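PDB 6PXS: FAD dependent oxidoreductase from Chelativorans sp. BNC1, which binds FAD and, as an iminodiacetate oxidase of the DadA family, probably oxidises the amine substrate iminodiacetate with the flavin as cofactor. Local coordinates for residues M1-G12 against I194-A203; N172-N180 against A208-L216. All coordinates share one frame; numbering follows the deposited sequence.

How the contacts relate
Contact 1 pairs two neighbouring parallel strands, 3-6 and 198-201, inside the six-stranded mixed sheet of the FAD-binding domain, while contact 2 sets the strand 176-180 of a small two-stranded hairpin against the helix 207-211. Their centres lie about 12 Å apart and they touch: Ile6 packs on Val175, Leu177 and Ile210, and Val201 also meets Leu177. Along the chain the segments alternate, 1-12, 172-180, 194-203, 208-216, and helix 207-211 is the next element after strand 198-201. Both contacts line the FAD pocket. Contact 1 supplies the glycine-rich turn beside the ribose and diphosphate, and contact 2 closes round the adenine amino group.

Contact 1: M1-G12 against I194-A203; sequences MRVLIIGAGILG and IPADEIIVTA. With FAD (flavin-adenine dinucleotide), chain E.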
loop_
_atom_site.group_PDB
_atom_site.type_symbol
_atom_site.label_atom_id
_atom_site.label_comp_id
_atom_site.label_asym_id
_atom_site.label_seq_id
_atom_site.Cartn_x
_atom_site.Cartn_y
_atom_site.Cartn_z
ATOM N N MET A 1 -29.518 25.734 -9.645
ATOM C CA MET A 1 -29.732 24.765 -8.530
ATOM C C MET A 1 -30.502 23.542 -9.024
ATOM O O MET A 1 -31.256 22.926 -8.272
ATOM C CB MET A 1 -30.485 25.431 -7.368
ATOM C CG MET A 1 -31.211 26.723 -7.722
ATOM S SD MET A 1 -32.508 27.119 -6.529
ATOM C CE MET A 1 -31.961 28.713 -5.923
ATOM N N ARG A 2 -30.295 23.178 -10.290
ATOM C CA ARG A 2 -31.146 22.171 -10.916
ATOM C C ARG A 2 -31.144 20.864 -10.127
ATOM O O ARG A 2 -32.178 20.450 -9.592
ATOM C CB ARG A 2 -30.707 21.940 -12.365
ATOM C CG ARG A 2 -31.446 22.802 -13.393
ATOM C CD ARG A 2 -32.948 22.532 -13.375
ATOM N NE ARG A 2 -33.239 21.102 -13.440
ATOM C CZ ARG A 2 -34.299 20.516 -12.887
ATOM N NH1 ARG A 2 -34.466 19.206 -13.009
ATOM N NH2 ARG A 2 -35.188 21.226 -12.204
ATOM N N VAL A 3 -29.992 20.200 -10.035
ATOM C CA VAL A 3 -29.923 18.869 -9.441
ATOM C C VAL A 3 -28.686 18.758 -8.562
ATOM O O VAL A 3 -27.607 19.246 -8.916
ATOM C CB VAL A 3 -29.909 17.763 -10.518
ATOM C CG1 VAL A 3 -30.100 16.399 -9.874
ATOM C CG2 VAL A 3 -30.980 18.019 -11.566
ATOM N N LEU A 4 -28.849 18.101 -7.415
ATOM C CA LEU A 4 -27.764 17.802 -6.489
ATOM C C LEU A 4 -27.742 16.297 -6.266
ATOM O O LEU A 4 -28.752 15.715 -5.853
ATOM C CB LEU A 4 -27.951 18.555 -5.167
ATOM C CG LEU A 4 -26.904 18.381 -4.062
ATOM C CD1 LEU A 4 -27.039 19.498 -3.039
ATOM C CD2 LEU A 4 -27.024 17.030 -3.370
ATOM N N ILE A 5 -26.600 15.672 -6.537
ATOM C CA ILE A 5 -26.446 14.223 -6.460
ATOM C C ILE A 5 -25.544 13.895 -5.280
ATOM O O ILE A 5 -24.442 14.444 -5.160
ATOM C CB ILE A 5 -25.873 13.648 -7.767
ATOM C CG1 ILE A 5 -26.766 14.032 -8.950
ATOM C CG2 ILE A 5 -25.742 12.133 -7.671
ATOM C CD1 ILE A 5 -26.205 13.634 -10.298
ATOM N N ILE A 6 -26.004 12.990 -4.421
ATOM C CA ILE A 6 -25.275 12.574 -3.229
ATOM C C ILE A 6 -24.778 11.156 -3.464
ATOM O O ILE A 6 -25.571 10.208 -3.513
ATOM C CB ILE A 6 -26.147 12.658 -1.969
ATOM C CG1 ILE A 6 -26.564 14.111 -1.723
ATOM C CG2 ILE A 6 -25.398 12.091 -0.768
ATOM C CD1 ILE A 6 -27.582 14.287 -0.616
ATOM N N GLY A 7 -23.464 11.007 -3.605
ATOM C CA GLY A 7 -22.873 9.717 -3.894
ATOM C C GLY A 7 -22.562 9.557 -5.366
ATOM O O GLY A 7 -23.455 9.667 -6.210
ATOM N N ALA A 8 -21.296 9.290 -5.686
ATOM C CA ALA A 8 -20.867 9.203 -7.077
ATOM C C ALA A 8 -20.328 7.819 -7.401
ATOM O O ALA A 8 -19.270 7.688 -8.028
ATOM C CB ALA A 8 -19.805 10.261 -7.379
ATOM N N GLY A 9 -21.038 6.785 -6.972
ATOM C CA GLY A 9 -20.746 5.440 -7.415
ATOM C C GLY A 9 -21.211 5.235 -8.836
ATOM O O GLY A 9 -21.445 6.184 -9.591
ATOM N N ILE A 10 -21.359 3.966 -9.204
ATOM C CA ILE A 10 -21.811 3.665 -10.555
ATOM C C ILE A 10 -23.202 4.240 -10.785
ATOM O O ILE A 10 -23.539 4.640 -11.904
ATOM C CB ILE A 10 -21.779 2.146 -10.813
ATOM C CG1 ILE A 10 -22.084 1.850 -12.283
ATOM C CG2 ILE A 10 -22.785 1.427 -9.928
ATOM C CD1 ILE A 10 -21.059 2.408 -13.250
ATOM N N LEU A 11 -24.027 4.302 -9.738
ATOM C CA LEU A 11 -25.402 4.756 -9.911
ATOM C C LEU A 11 -25.481 6.277 -9.939
ATOM O O LEU A 11 -26.089 6.858 -10.845
ATOM C CB LEU A 11 -26.285 4.192 -8.796
ATOM C CG LEU A 11 -27.789 4.449 -8.933
ATOM C CD1 LEU A 11 -28.322 3.893 -10.245
ATOM C CD2 LEU A 11 -28.541 3.848 -7.757
ATOM N N GLY A 12 -24.877 6.940 -8.955
ATOM C CA GLY A 12 -24.843 8.391 -8.972
ATOM C C GLY A 12 -24.093 8.948 -10.165
ATOM O O GLY A 12 -24.420 10.030 -10.659
ATOM N N ILE A 194 -27.966 23.786 0.967
ATOM C CA ILE A 194 -27.384 24.002 -0.355
ATOM C C ILE A 194 -28.532 24.180 -1.342
ATOM O O ILE A 194 -29.314 23.240 -1.546
ATOM C CB ILE A 194 -26.477 22.834 -0.773
ATOM C CG1 ILE A 194 -25.361 22.635 0.258
ATOM C CG2 ILE A 194 -25.892 23.085 -2.161
ATOM C CD1 ILE A 194 -24.487 21.426 -0.003
ATOM N N PRO A 195 -28.681 25.352 -1.976
ATOM C CA PRO A 195 -29.797 25.542 -2.915
ATOM C C PRO A 195 -29.839 24.481 -4.003
ATOM O O PRO A 195 -28.861 24.286 -4.732
ATOM C CB PRO A 195 -29.530 26.935 -3.500
ATOM C CG PRO A 195 -28.730 27.634 -2.459
ATOM C CD PRO A 195 -27.873 26.576 -1.829
ATOM N N ALA A 196 -30.973 23.791 -4.119
ATOM C CA ALA A 196 -31.125 22.734 -5.111
ATOM C C ALA A 196 -32.606 22.503 -5.368
ATOM O O ALA A 196 -33.380 22.326 -4.422
ATOM C CB ALA A 196 -30.453 21.438 -4.643
ATOM N N ASP A 197 -32.994 22.508 -6.647
ATOM C CA ASP A 197 -34.381 22.224 -7.002
ATOM C C ASP A 197 -34.727 20.764 -6.742
ATOM O O ASP A 197 -35.828 20.453 -6.274
ATOM C CB ASP A 197 -34.631 22.569 -8.473
ATOM C CG ASP A 197 -34.288 24.009 -8.805
ATOM O OD1 ASP A 197 -34.345 24.864 -7.896
ATOM O OD2 ASP A 197 -33.963 24.287 -9.979
ATOM N N GLU A 198 -33.798 19.858 -7.040
ATOM C CA GLU A 198 -34.024 18.426 -6.916
ATOM C C GLU A 198 -32.785 17.769 -6.333
ATOM O O GLU A 198 -31.657 18.144 -6.667
ATOM C CB GLU A 198 -34.354 17.800 -8.276
ATOM C CG GLU A 198 -35.690 18.237 -8.854
ATOM C CD GLU A 198 -36.867 17.599 -8.145
ATOM O OE1 GLU A 198 -36.644 16.675 -7.334
ATOM O OE2 GLU A 198 -38.016 18.016 -8.403
ATOM N N ILE A 199 -32.999 16.784 -5.464
ATOM C CA ILE A 199 -31.921 16.037 -4.832
ATOM C C ILE A 199 -32.052 14.572 -5.222
ATOM O O ILE A 199 -33.156 14.016 -5.227
ATOM C CB ILE A 199 -31.942 16.192 -3.297
ATOM C CG1 ILE A 199 -31.775 17.663 -2.908
ATOM C CG2 ILE A 199 -30.846 15.340 -2.663
ATOM C CD1 ILE A 199 -31.997 17.940 -1.434
ATOM N N ILE A 200 -30.921 13.954 -5.552
ATOM C CA ILE A 200 -30.841 12.523 -5.820
ATOM C C ILE A 200 -29.862 11.923 -4.822
ATOM O O ILE A 200 -28.726 12.395 -4.701
ATOM C CB ILE A 200 -30.395 12.230 -7.264
ATOM C CG1 ILE A 200 -31.386 12.832 -8.260
ATOM C CG2 ILE A 200 -30.270 10.729 -7.486
ATOM C CD1 ILE A 200 -30.981 12.647 -9.708
ATOM N N VAL A 201 -30.299 10.888 -4.115
ATOM C CA VAL A 201 -29.488 10.231 -3.100
ATOM C C VAL A 201 -29.103 8.862 -3.648
ATOM O O VAL A 201 -29.912 7.926 -3.656
ATOM C CB VAL A 201 -30.221 10.119 -1.760
ATOM C CG1 VAL A 201 -29.358 9.383 -0.745
ATOM C CG2 VAL A 201 -30.583 11.502 -1.249
ATOM N N THR A 202 -27.860 8.749 -4.107
ATOM C CA THR A 202 -27.273 7.497 -4.569
ATOM C C THR A 202 -26.135 7.084 -3.642
ATOM O O THR A 202 -25.058 6.679 -4.084
ATOM C CB THR A 202 -26.780 7.629 -6.005
ATOM O OG1 THR A 202 -25.946 8.788 -6.119
ATOM C CG2 THR A 202 -27.954 7.749 -6.964
ATOM N N ALA A 203 -26.373 7.205 -2.341
ATOM C CA ALA A 203 -25.371 6.979 -1.312
ATOM C C ALA A 203 -25.085 5.502 -1.063
ATOM O O ALA A 203 -24.335 5.183 -0.134
ATOM C CB ALA A 203 -25.819 7.646 -0.011
HETATM P PA FAD E . -21.382 2.982 -4.096
HETATM O O1A FAD E . -20.875 2.512 -2.785
HETATM O O2A FAD E . -20.483 2.621 -5.283
HETATM O O5B FAD E . -21.650 4.528 -4.097
HETATM C C5B FAD E . -21.948 5.239 -2.878
HETATM C C4B FAD E . -21.157 6.521 -2.864
HETATM O O4B FAD E . -21.876 7.526 -2.110
HETATM C C3B FAD E . -19.775 6.412 -2.219
HETATM O O3B FAD E . -18.820 7.165 -2.957
HETATM C C2B FAD E . -20.003 6.999 -0.825
HETATM O O2B FAD E . -18.813 7.543 -0.265
HETATM C C1B FAD E . -21.011 8.095 -1.152
HETATM N N9A FAD E . -21.805 8.548 -0.015
HETATM C C8A FAD E . -22.595 7.786 0.804
HETATM N N7A FAD E . -23.192 8.467 1.754
HETATM C C5A FAD E . -22.763 9.769 1.543
HETATM C C6A FAD E . -23.034 10.978 2.210
HETATM N N6A FAD E . -23.837 11.078 3.273
HETATM N N1A FAD E . -22.441 12.099 1.743
HETATM C C2A FAD E . -21.635 12.011 0.682
HETATM N N3A FAD E . -21.308 10.927 -0.025
HETATM C C4A FAD E . -21.906 9.833 0.458
HETATM N N1 FAD E . -22.245 -5.991 -9.644
HETATM C C2 FAD E . -22.341 -6.556 -10.883
HETATM O O2 FAD E . -23.221 -6.218 -11.683
HETATM N N3 FAD E . -21.435 -7.529 -11.268
HETATM C C4 FAD E . -20.398 -8.017 -10.499
HETATM O O4 FAD E . -19.654 -8.887 -10.948
HETATM C C4X FAD E . -20.306 -7.413 -9.183
HETATM N N5 FAD E . -19.355 -7.817 -8.390
HETATM C C5X FAD E . -19.265 -7.240 -7.133
HETATM C C6 FAD E . -18.252 -7.661 -6.273
HETATM C C7 FAD E . -18.116 -7.110 -5.002
HETATM C C7M FAD E . -17.010 -7.591 -4.101
HETATM C C8 FAD E . -19.016 -6.122 -4.575
HETATM C C8M FAD E . -18.897 -5.509 -3.203
HETATM C C9 FAD E . -20.027 -5.700 -5.432
HETATM C C9A FAD E . -20.159 -6.249 -6.703
HETATM N N10 FAD E . -21.172 -5.838 -7.595
HETATM C C10 FAD E . -21.277 -6.406 -8.844
HETATM C "C1'" FAD E . -22.152 -4.813 -7.200
HETATM C "C2'" FAD E . -21.692 -3.389 -7.504
HETATM O "O2'" FAD E . -20.299 -3.248 -7.226
HETATM C "C3'" FAD E . -22.478 -2.414 -6.626
HETATM O "O3'" FAD E . -23.842 -2.819 -6.585
HETATM C "C4'" FAD E . -22.426 -0.959 -7.091
HETATM O "O4'" FAD E . -21.063 -0.542 -7.158
HETATM C "C5'" FAD E . -23.205 -0.051 -6.163
HETATM O "O5'" FAD E . -23.042 1.317 -6.589
HETATM P P FAD E . -23.625 2.505 -5.738
HETATM O O1P FAD E . -25.097 2.216 -5.426
HETATM O O2P FAD E . -23.355 3.825 -6.364
HETATM O O3P FAD E . -22.817 2.371 -4.375
#
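Parallel strand pairing joins 3-6 to 198-201 inside the FAD-binding sheet, the axes 4.7 Å apart at 17°. Backbone bonds alternate along the pair: Leu4 N reaches Glu198 O, Ile200 N reaches Leu4 O at 2.8 Å, Ile6 N takes Ile200 O, and Thr202 N closes on Ile6 O. Leu4 and Ile6 share one face with Ile199 and Val201. Leu4 holds CG anti to its own nitrogen (chi1 -180°), and its side chain crosses that of Ile194 at about a right angle, CD1 3.9 Å from Ile194 CG2. Ile6 CD1 lies against Ile199 CG2 at 4.0 Å, and the Ile6 side chain runs alongside Val201, pointing the same way; the hairpin strand 183-187 packs over this face. Val3, Ile5 and Ile200 fill the other face, against helix 10-20.

Past Ile6 the chain enters a turn consistent with the Rossmann-type GxGxxG motif, Gly7, Gly9 and Gly12, leading into helix 10-20. Thr202 sits against this turn: its OG1 is 2.6 Å from Gly7 O and 3.0 Å from Ile6 O, while CG2 touches Leu11 CG at 3.8 Å. Gly9 CA lies close to FAD O2P, and Gly7 CA to the ribose. Leu11 N gives FAD O2P a weak bond of 3.5 Å. Near the N-terminus, Arg2 NH2 and Asp197 OD2 make a long salt bridge, guanidinium and carboxylate planes 44° apart.

Contact 2: N172-N180 against A208-L216; sequences NDYVSLRLN and AQILALLGL. With FAD (flavin-adenine dinucleotide), chain E.
With chi1 of -62°, Leu177 turns CG away from its carbonyl carbon and sends CD1 to the helix, where it lies alongside Leu211 CD2 at 3.8 Å, the two side chains pointing the same way. Ile210 instead carries CG1 between its backbone nitrogen and carbonyl carbon (chi1 57°), which brings CD1 to 4.1 Å from Leu177 CD1 and leaves CG2 beside Tyr174 OH. Leu214 CD2 comes in across the strand backbone and meets Leu179 CB at 3.8 Å. The interface is apolar, with the helix 207-211 and the turn after it laid on one side of strand 176-180. In the FAD-binding fold this strand pairs with 183-187 as a hairpin, which packs over the central sheet through Cys186, against Ile199. The adenine enters where the two segments diverge. FAD N6A makes a weak bond of 3.4 Å to Val175 O, and lies 3.5 Å from Ile210 CG2, with Tyr174 CE1 also close by. A second subunit completes this corner: its His33 meets the Tyr174 ring edge-to-face, and its Gln209 NE2 donates to Tyr174 O. Arg178 turns from the helix to a salt bridge with Glu185.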
loop_
_atom_site.group_PDB
_atom_site.type_symbol
_atom_site.label_atom_id
_atom_site.label_comp_id
_atom_site.label_asym_id
_atom_site.label_seq_id
_atom_site.Cartn_x
_atom_site.Cartn_y
_atom_site.Cartn_z
ATOM N N ASN A 172 -15.326 16.462 -3.205
ATOM C CA ASN A 172 -15.191 15.493 -2.123
ATOM C C ASN A 172 -15.680 16.157 -0.842
ATOM O O ASN A 172 -15.037 17.079 -0.329
ATOM C CB ASN A 172 -13.746 15.020 -1.987
ATOM C CG ASN A 172 -13.606 13.825 -1.062
ATOM O OD1 ASN A 172 -13.207 13.962 0.095
ATOM N ND2 ASN A 172 -13.933 12.644 -1.572
ATOM N N ASP A 173 -16.817 15.695 -0.333
ATOM C CA ASP A 173 -17.432 16.317 0.831
ATOM C C ASP A 173 -18.473 15.363 1.395
ATOM O O ASP A 173 -18.922 14.434 0.718
ATOM C CB ASP A 173 -18.064 17.666 0.468
ATOM C CG ASP A 173 -18.318 18.538 1.681
ATOM O OD1 ASP A 173 -17.956 18.120 2.799
ATOM O OD2 ASP A 173 -18.878 19.643 1.514
ATOM N N TYR A 174 -18.846 15.602 2.651
ATOM C CA TYR A 174 -19.873 14.828 3.337
ATOM C C TYR A 174 -21.037 15.756 3.642
ATOM O O TYR A 174 -20.872 16.744 4.365
ATOM C CB TYR A 174 -19.329 14.198 4.621
ATOM C CG TYR A 174 -20.276 13.216 5.278
ATOM C CD1 TYR A 174 -20.378 11.909 4.818
ATOM C CD2 TYR A 174 -21.061 13.591 6.362
ATOM C CE1 TYR A 174 -21.239 11.004 5.415
ATOM C CE2 TYR A 174 -21.925 12.695 6.966
ATOM C CZ TYR A 174 -22.010 11.402 6.489
ATOM O OH TYR A 174 -22.868 10.504 7.085
ATOM N N VAL A 175 -22.205 15.444 3.086
ATOM C CA VAL A 175 -23.395 16.266 3.240
ATOM C C VAL A 175 -24.446 15.473 4.008
ATOM O O VAL A 175 -24.333 14.260 4.197
ATOM C CB VAL A 175 -23.953 16.745 1.886
ATOM C CG1 VAL A 175 -22.911 17.572 1.151
ATOM C CG2 VAL A 175 -24.405 15.560 1.041
ATOM N N SER A 176 -25.481 16.184 4.453
ATOM C CA SER A 176 -26.554 15.579 5.230
ATOM C C SER A 176 -27.906 16.031 4.693
ATOM O O SER A 176 -27.977 16.668 3.636
ATOM C CB SER A 176 -26.408 15.944 6.708
ATOM O OG SER A 176 -27.204 15.106 7.526
ATOM N N LEU A 177 -28.982 15.709 5.410
ATOM C CA LEU A 177 -30.333 16.038 4.980
ATOM C C LEU A 177 -31.180 16.413 6.186
ATOM O O LEU A 177 -31.022 15.838 7.267
ATOM C CB LEU A 177 -30.989 14.860 4.244
ATOM C CG LEU A 177 -30.326 14.392 2.947
ATOM C CD1 LEU A 177 -30.986 13.117 2.446
ATOM C CD2 LEU A 177 -30.387 15.476 1.882
ATOM N N ARG A 178 -32.078 17.378 5.997
ATOM C CA ARG A 178 -33.093 17.693 6.991
ATOM C C ARG A 178 -34.391 18.032 6.273
ATOM O O ARG A 178 -34.397 18.429 5.106
ATOM C CB ARG A 178 -32.662 18.843 7.920
ATOM C CG ARG A 178 -32.699 20.246 7.320
ATOM C CD ARG A 178 -32.621 21.290 8.429
ATOM N NE ARG A 178 -32.601 22.661 7.924
ATOM C CZ ARG A 178 -32.719 23.740 8.692
ATOM N NH1 ARG A 178 -32.872 23.613 10.005
ATOM N NH2 ARG A 178 -32.691 24.951 8.150
ATOM N N LEU A 179 -35.498 17.866 6.994
ATOM C CA LEU A 179 -36.839 18.030 6.442
ATOM C C LEU A 179 -37.375 19.395 6.862
ATOM O O LEU A 179 -37.614 19.636 8.050
ATOM C CB LEU A 179 -37.749 16.903 6.925
ATOM C CG LEU A 179 -39.108 16.725 6.250
ATOM C CD1 LEU A 179 -38.959 16.520 4.749
ATOM C CD2 LEU A 179 -39.840 15.551 6.879
ATOM N N ASN A 180 -37.565 20.285 5.888
ATOM C CA ASN A 180 -38.019 21.649 6.140
ATOM C C ASN A 180 -39.272 21.924 5.321
ATOM O O ASN A 180 -39.226 21.915 4.087
ATOM C CB ASN A 180 -36.928 22.665 5.798
ATOM C CG ASN A 180 -37.406 24.099 5.929
ATOM O OD1 ASN A 180 -37.649 24.777 4.931
ATOM N ND2 ASN A 180 -37.552 24.564 7.165
ATOM N N ALA A 208 -29.096 4.889 4.055
ATOM C CA ALA A 208 -29.995 4.840 5.201
ATOM C C ALA A 208 -29.533 5.743 6.337
ATOM O O ALA A 208 -30.362 6.173 7.146
ATOM C CB ALA A 208 -30.126 3.401 5.700
ATOM N N GLN A 209 -28.234 6.049 6.409
ATOM C CA GLN A 209 -27.722 6.844 7.520
ATOM C C GLN A 209 -28.245 8.272 7.473
ATOM O O GLN A 209 -28.580 8.848 8.515
ATOM C CB GLN A 209 -26.193 6.841 7.510
ATOM C CG GLN A 209 -25.569 5.493 7.820
ATOM C CD GLN A 209 -24.054 5.547 7.849
ATOM O OE1 GLN A 209 -23.448 6.535 7.432
ATOM N NE2 GLN A 209 -23.435 4.483 8.346
ATOM N N ILE A 210 -28.319 8.865 6.282
ATOM C CA ILE A 210 -28.719 10.264 6.158
ATOM C C ILE A 210 -30.200 10.378 5.820
ATOM O O ILE A 210 -30.834 11.394 6.122
ATOM C CB ILE A 210 -27.864 11.001 5.108
ATOM C CG1 ILE A 210 -27.955 10.311 3.743
ATOM C CG2 ILE A 210 -26.418 11.080 5.571
ATOM C CD1 ILE A 210 -27.391 11.145 2.605
ATOM N N LEU A 211 -30.768 9.346 5.191
ATOM C CA LEU A 211 -32.195 9.383 4.888
ATOM C C LEU A 211 -33.035 9.249 6.151
ATOM O O LEU A 211 -34.155 9.770 6.205
ATOM C CB LEU A 211 -32.558 8.279 3.895
ATOM C CG LEU A 211 -32.026 8.429 2.468
ATOM C CD1 LEU A 211 -32.371 7.193 1.651
ATOM C CD2 LEU A 211 -32.576 9.684 1.802
ATOM N N ALA A 212 -32.518 8.560 7.171
ATOM C CA ALA A 212 -33.248 8.434 8.426
ATOM C C ALA A 212 -33.520 9.786 9.066
ATOM O O ALA A 212 -34.424 9.895 9.900
ATOM C CB ALA A 212 -32.473 7.546 9.401
ATOM N N LEU A 213 -32.758 10.819 8.695
ATOM C CA LEU A 213 -32.992 12.155 9.227
ATOM C C LEU A 213 -34.333 12.727 8.786
ATOM O O LEU A 213 -34.812 13.690 9.394
ATOM C CB LEU A 213 -31.863 13.091 8.791
ATOM C CG LEU A 213 -30.441 12.574 9.025
ATOM C CD1 LEU A 213 -29.413 13.596 8.570
ATOM C CD2 LEU A 213 -30.229 12.218 10.483
ATOM N N LEU A 214 -34.947 12.155 7.750
ATOM C CA LEU A 214 -36.217 12.629 7.222
ATOM C C LEU A 214 -37.384 11.737 7.630
ATOM O O LEU A 214 -38.453 11.806 7.014
ATOM C CB LEU A 214 -36.140 12.729 5.698
ATOM C CG LEU A 214 -34.901 13.437 5.142
ATOM C CD1 LEU A 214 -34.950 13.487 3.623
ATOM C CD2 LEU A 214 -34.767 14.837 5.716
ATOM N N GLY A 215 -37.202 10.903 8.650
ATOM C CA GLY A 215 -38.246 9.996 9.077
ATOM C C GLY A 215 -38.435 8.782 8.197
ATOM O O GLY A 215 -39.399 8.036 8.399
ATOM N N LEU A 216 -37.552 8.562 7.228
ATOM C CA LEU A 216 -37.667 7.419 6.338
ATOM C C LEU A 216 -37.061 6.174 6.979
ATOM O O LEU A 216 -36.220 6.249 7.880
ATOM C CB LEU A 216 -36.972 7.703 5.005
ATOM C CG LEU A 216 -37.493 8.903 4.212
ATOM C CD1 LEU A 216 -36.561 9.220 3.056
ATOM C CD2 LEU A 216 -38.900 8.640 3.705
HETATM P PA FAD E . -21.382 2.982 -4.096
HETATM O O1A FAD E . -20.875 2.512 -2.785
HETATM O O2A FAD E . -20.483 2.621 -5.283
HETATM O O5B FAD E . -21.650 4.528 -4.097
HETATM C C5B FAD E . -21.948 5.239 -2.878
HETATM C C4B FAD E . -21.157 6.521 -2.864
HETATM O O4B FAD E . -21.876 7.526 -2.110
HETATM C C3B FAD E . -19.775 6.412 -2.219
HETATM O O3B FAD E . -18.820 7.165 -2.957
HETATM C C2B FAD E . -20.003 6.999 -0.825
HETATM O O2B FAD E . -18.813 7.543 -0.265
HETATM C C1B FAD E . -21.011 8.095 -1.152
HETATM N N9A FAD E . -21.805 8.548 -0.015
HETATM C C8A FAD E . -22.595 7.786 0.804
HETATM N N7A FAD E . -23.192 8.467 1.754
HETATM C C5A FAD E . -22.763 9.769 1.543
HETATM C C6A FAD E . -23.034 10.978 2.210
HETATM N N6A FAD E . -23.837 11.078 3.273
HETATM N N1A FAD E . -22.441 12.099 1.743
HETATM C C2A FAD E . -21.635 12.011 0.682
HETATM N N3A FAD E . -21.308 10.927 -0.025
HETATM C C4A FAD E . -21.906 9.833 0.458
HETATM N N1 FAD E . -22.245 -5.991 -9.644
HETATM C C2 FAD E . -22.341 -6.556 -10.883
HETATM O O2 FAD E . -23.221 -6.218 -11.683
HETATM N N3 FAD E . -21.435 -7.529 -11.268
HETATM C C4 FAD E . -20.398 -8.017 -10.499
HETATM O O4 FAD E . -19.654 -8.887 -10.948
HETATM C C4X FAD E . -20.306 -7.413 -9.183
HETATM N N5 FAD E . -19.355 -7.817 -8.390
HETATM C C5X FAD E . -19.265 -7.240 -7.133
HETATM C C6 FAD E . -18.252 -7.661 -6.273
HETATM C C7 FAD E . -18.116 -7.110 -5.002
HETATM C C7M FAD E . -17.010 -7.591 -4.101
HETATM C C8 FAD E . -19.016 -6.122 -4.575
HETATM C C8M FAD E . -18.897 -5.509 -3.203
HETATM C C9 FAD E . -20.027 -5.700 -5.432
HETATM C C9A FAD E . -20.159 -6.249 -6.703
HETATM N N10 FAD E . -21.172 -5.838 -7.595
HETATM C C10 FAD E . -21.277 -6.406 -8.844
HETATM C "C1'" FAD E . -22.152 -4.813 -7.200
HETATM C "C2'" FAD E . -21.692 -3.389 -7.504
HETATM O "O2'" FAD E . -20.299 -3.248 -7.226
HETATM C "C3'" FAD E . -22.478 -2.414 -6.626
HETATM O "O3'" FAD E . -23.842 -2.819 -6.585
HETATM C "C4'" FAD E . -22.426 -0.959 -7.091
HETATM O "O4'" FAD E . -21.063 -0.542 -7.158
HETATM C "C5'" FAD E . -23.205 -0.051 -6.163
HETATM O "O5'" FAD E . -23.042 1.317 -6.589
HETATM P P FAD E . -23.625 2.505 -5.738
HETATM O O1P FAD E . -25.097 2.216 -5.426
HETATM O O2P FAD E . -23.355 3.825 -6.364
HETATM O O3P FAD E . -22.817 2.371 -4.375
#